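Local coordinates for protein MgGH51 (Meripilus giganteus, PDB 6ZPV) that hydrolyses terminal alpha-L-arabinofuranosides, probably releasing arabinose from arabinose-bearing plant polysaccharides, as a fungal GH51 glycosidase, at residues 236-241 and 306-311. Residues are numbered along the deposited sequence; the frame is centred on the assembly and turned at random.
Sequences QTTATR and APYIQQ. With NAG (2-acetamido-2-deoxy-beta-D-glucopyranose), chain D; NAG (2-acetamido-2-deoxy-beta-D-glucopyranose), chain B; SO4 (sulfate ion), chain Q.
Gln311 OE1 takes two donors: Arg241 NH2 at 2.9 Å and a water at 2.7 Å. The Arg241 bond is almost straight (176° at the hydrogen), lies in the amide carbonyl plane on a lone pair, and leaves the guanidinium edge. The same water accepts from Arg241 NE. Arg241 NH2 also donates to O7 of the chain D N-acetylglucosamine at 3.0 Å, while NH1 reaches back 2.9 Å to Thr238 O from above the carbonyl plane. Tyr308 packs edge-to-face on Arg241: ring CE1 stands 3.6 Å from Arg241 CZ, over the centre of one guanidinium face, the planes 76° apart. Both segments belong to the GH51 catalytic domain, whose eight parallel strands are consistent with the (beta/alpha)8 barrel of clan GH-A; here the loop after strand 224-227 meets the start of helix 306-320 beside a glycan, probably N-linked at Asn245. The acetamide methyl C8 of the chain D sugar sits over a face of the Tyr308 ring, offset toward its rim. Replacing Arg241 by an alanine would probably leave Gln311 OE1 and the sugar O7 without their shared donor and the Tyr308 edge without its flat packing partner. Gln311 NE2 binds Gln243 and Asn245, fixing the amide's rotation. Thr238 holds CG2 opposite its amide nitrogen (OG1 at chi1 -60°), bringing this methyl 3.7 Å from Tyr308 OH, while OG1 binds a sulfate, probably from the crystallisation liquor.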
loop_
_atom_site.group_PDB
_atom_site.type_symbol
_atom_site.label_atom_id
_atom_site.label_comp_id
_atom_site.label_asym_id
_atom_site.label_seq_id
_atom_site.Cartn_x
_atom_site.Cartn_y
_atom_site.Cartn_z
ATOM N N GLN A 236 -16.047 9.042 5.800
ATOM C CA GLN A 236 -17.086 9.910 5.225
ATOM C C GLN A 236 -17.696 10.838 6.302
ATOM O O GLN A 236 -18.230 11.892 5.955
ATOM C CB GLN A 236 -18.136 9.038 4.553
ATOM C CG GLN A 236 -19.189 9.803 3.838
ATOM C CD GLN A 236 -18.675 10.649 2.678
ATOM O OE1 GLN A 236 -17.679 10.306 1.987
ATOM N NE2 GLN A 236 -19.319 11.791 2.482
ATOM N N THR A 237 -17.670 10.364 7.528
ATOM C CA THR A 237 -18.219 11.024 8.725
ATOM C C THR A 237 -17.261 10.764 9.863
ATOM O O THR A 237 -16.390 9.882 9.780
ATOM C CB THR A 237 -19.595 10.414 9.067
ATOM O OG1 THR A 237 -19.384 9.030 9.343
ATOM C CG2 THR A 237 -20.627 10.678 7.979
ATOM N N THR A 238 -17.433 11.472 10.973
ATOM C CA THR A 238 -16.602 11.220 12.169
ATOM C C THR A 238 -16.679 9.739 12.507
ATOM O O THR A 238 -15.643 9.093 12.831
ATOM C CB THR A 238 -17.050 12.112 13.317
ATOM O OG1 THR A 238 -16.911 13.486 12.906
ATOM C CG2 THR A 238 -16.260 11.851 14.567
ATOM N N ALA A 239 -17.876 9.149 12.487
ATOM C CA ALA A 239 -18.049 7.762 12.921
ATOM C C ALA A 239 -17.382 6.714 12.031
ATOM O O ALA A 239 -17.126 5.606 12.533
ATOM C CB ALA A 239 -19.530 7.425 13.023
ATOM N N THR A 240 -17.077 7.062 10.812
ATOM C CA THR A 240 -16.481 6.137 9.851
ATOM C C THR A 240 -14.984 6.382 9.614
ATOM O O THR A 240 -14.410 5.721 8.735
ATOM C CB THR A 240 -17.262 6.059 8.545
ATOM O OG1 THR A 240 -17.387 7.377 7.987
ATOM C CG2 THR A 240 -18.634 5.401 8.728
ATOM N N ARG A 241 -14.365 7.238 10.412
ATOM C CA ARG A 241 -12.925 7.480 10.317
ATOM C C ARG A 241 -12.126 6.201 10.651
ATOM O O ARG A 241 -12.601 5.295 11.325
ATOM C CB ARG A 241 -12.559 8.587 11.306
ATOM C CG ARG A 241 -12.569 8.155 12.776
ATOM C CD ARG A 241 -12.458 9.361 13.708
ATOM N NE ARG A 241 -12.316 9.003 15.105
ATOM C CZ ARG A 241 -13.287 8.599 15.918
ATOM N NH1 ARG A 241 -14.540 8.524 15.469
ATOM N NH2 ARG A 241 -12.998 8.217 17.154
ATOM N N ALA A 306 -10.796 17.313 22.076
ATOM C CA ALA A 306 -9.929 16.697 23.098
ATOM C C ALA A 306 -9.922 15.178 23.027
ATOM O O ALA A 306 -8.838 14.576 23.088
ATOM C CB ALA A 306 -10.264 17.189 24.473
ATOM N N PRO A 307 -11.056 14.466 22.924
ATOM C CA PRO A 307 -10.979 12.996 22.910
ATOM C C PRO A 307 -10.240 12.430 21.693
ATOM O O PRO A 307 -9.656 11.347 21.770
ATOM C CB PRO A 307 -12.456 12.550 22.935
ATOM C CG PRO A 307 -13.259 13.750 23.369
ATOM C CD PRO A 307 -12.449 14.960 22.959
ATOM N N TYR A 308 -10.319 13.136 20.573
ATOM C CA TYR A 308 -9.668 12.717 19.326
ATOM C C TYR A 308 -8.176 13.006 19.376
ATOM O O TYR A 308 -7.377 12.237 18.823
ATOM C CB TYR A 308 -10.381 13.396 18.149
ATOM C CG TYR A 308 -11.865 13.144 18.113
ATOM C CD1 TYR A 308 -12.393 12.010 17.494
ATOM C CD2 TYR A 308 -12.739 14.012 18.748
ATOM C CE1 TYR A 308 -13.746 11.775 17.524
ATOM C CE2 TYR A 308 -14.103 13.743 18.764
ATOM C CZ TYR A 308 -14.607 12.628 18.156
ATOM O OH TYR A 308 -15.946 12.412 18.220
ATOM N N ILE A 309 -7.798 14.087 20.051
ATOM C CA ILE A 309 -6.385 14.372 20.306
ATOM C C ILE A 309 -5.815 13.244 21.200
ATOM O O ILE A 309 -4.734 12.702 20.929
ATOM C CB ILE A 309 -6.222 15.767 20.941
ATOM C CG1 ILE A 309 -6.602 16.824 19.936
ATOM C CG2 ILE A 309 -4.793 15.948 21.493
ATOM C CD1 ILE A 309 -6.687 18.238 20.471
ATOM N N GLN A 310 -6.569 12.865 22.258
ATOM C CA GLN A 310 -6.075 11.763 23.097
ATOM C C GLN A 310 -5.973 10.466 22.292
ATOM O O GLN A 310 -5.022 9.698 22.502
ATOM C CB GLN A 310 -7.003 11.580 24.307
ATOM C CG GLN A 310 -6.479 10.482 25.245
ATOM C CD GLN A 310 -5.112 10.783 25.828
ATOM O OE1 GLN A 310 -4.144 9.934 25.738
ATOM N NE2 GLN A 310 -4.984 11.928 26.425
ATOM N N GLN A 311 -6.910 10.205 21.374
ATOM C CA GLN A 311 -6.842 8.956 20.571
ATOM C C GLN A 311 -5.574 8.969 19.722
ATOM O O GLN A 311 -4.954 7.901 19.563
ATOM C CB GLN A 311 -8.104 8.820 19.743
ATOM C CG GLN A 311 -8.138 7.517 18.940
ATOM C CD GLN A 311 -9.484 7.202 18.388
ATOM O OE1 GLN A 311 -10.246 8.153 18.044
ATOM N NE2 GLN A 311 -9.851 5.935 18.233
HETATM C C1 NAG D . -14.804 5.955 22.502
HETATM C C2 NAG D . -15.464 7.297 22.302
HETATM C C3 NAG D . -16.119 7.728 23.656
HETATM C C4 NAG D . -16.928 6.597 24.243
HETATM C C5 NAG D . -16.249 5.254 24.271
HETATM C C6 NAG D . -17.127 4.060 24.714
HETATM C C7 NAG D . -14.130 8.651 20.704
HETATM C C8 NAG D . -13.011 9.600 20.510
HETATM N N2 NAG D . -14.457 8.280 21.957
HETATM O O3 NAG D . -16.817 8.911 23.456
HETATM O O4 NAG D . -17.275 6.942 25.618
HETATM O O5 NAG D . -15.754 5.002 22.941
HETATM O O6 NAG D . -18.166 3.952 23.650
HETATM O O7 NAG D . -14.593 8.175 19.673
HETATM C C1 NAG B . -11.330 2.935 19.898
HETATM C C2 NAG B . -12.666 2.283 20.205
HETATM C C3 NAG B . -13.741 3.372 20.301
HETATM C C4 NAG B . -13.337 4.445 21.317
HETATM C C5 NAG B . -11.951 5.004 20.935
HETATM C C6 NAG B . -11.425 6.035 21.980
HETATM C C7 NAG B . -13.177 -0.015 19.560
HETATM C C8 NAG B . -13.579 -0.946 18.472
HETATM N N2 NAG B . -13.052 1.277 19.226
HETATM O O3 NAG B . -15.023 2.793 20.684
HETATM O O4 NAG B . -14.296 5.512 21.223
HETATM O O5 NAG B . -11.034 3.921 20.941
HETATM O O6 NAG B . -10.144 6.618 21.574
HETATM O O7 NAG B . -13.061 -0.385 20.677
HETATM S S SO4 Q . -20.317 14.107 11.999
HETATM O O1 SO4 Q . -21.247 13.116 12.522
HETATM O O2 SO4 Q . -19.390 14.529 13.176
HETATM O O3 SO4 Q . -21.046 15.295 11.557
HETATM O O4 SO4 Q . -19.659 13.443 10.913
HETATM O O HOH W 1 -9.615 9.808 16.009
#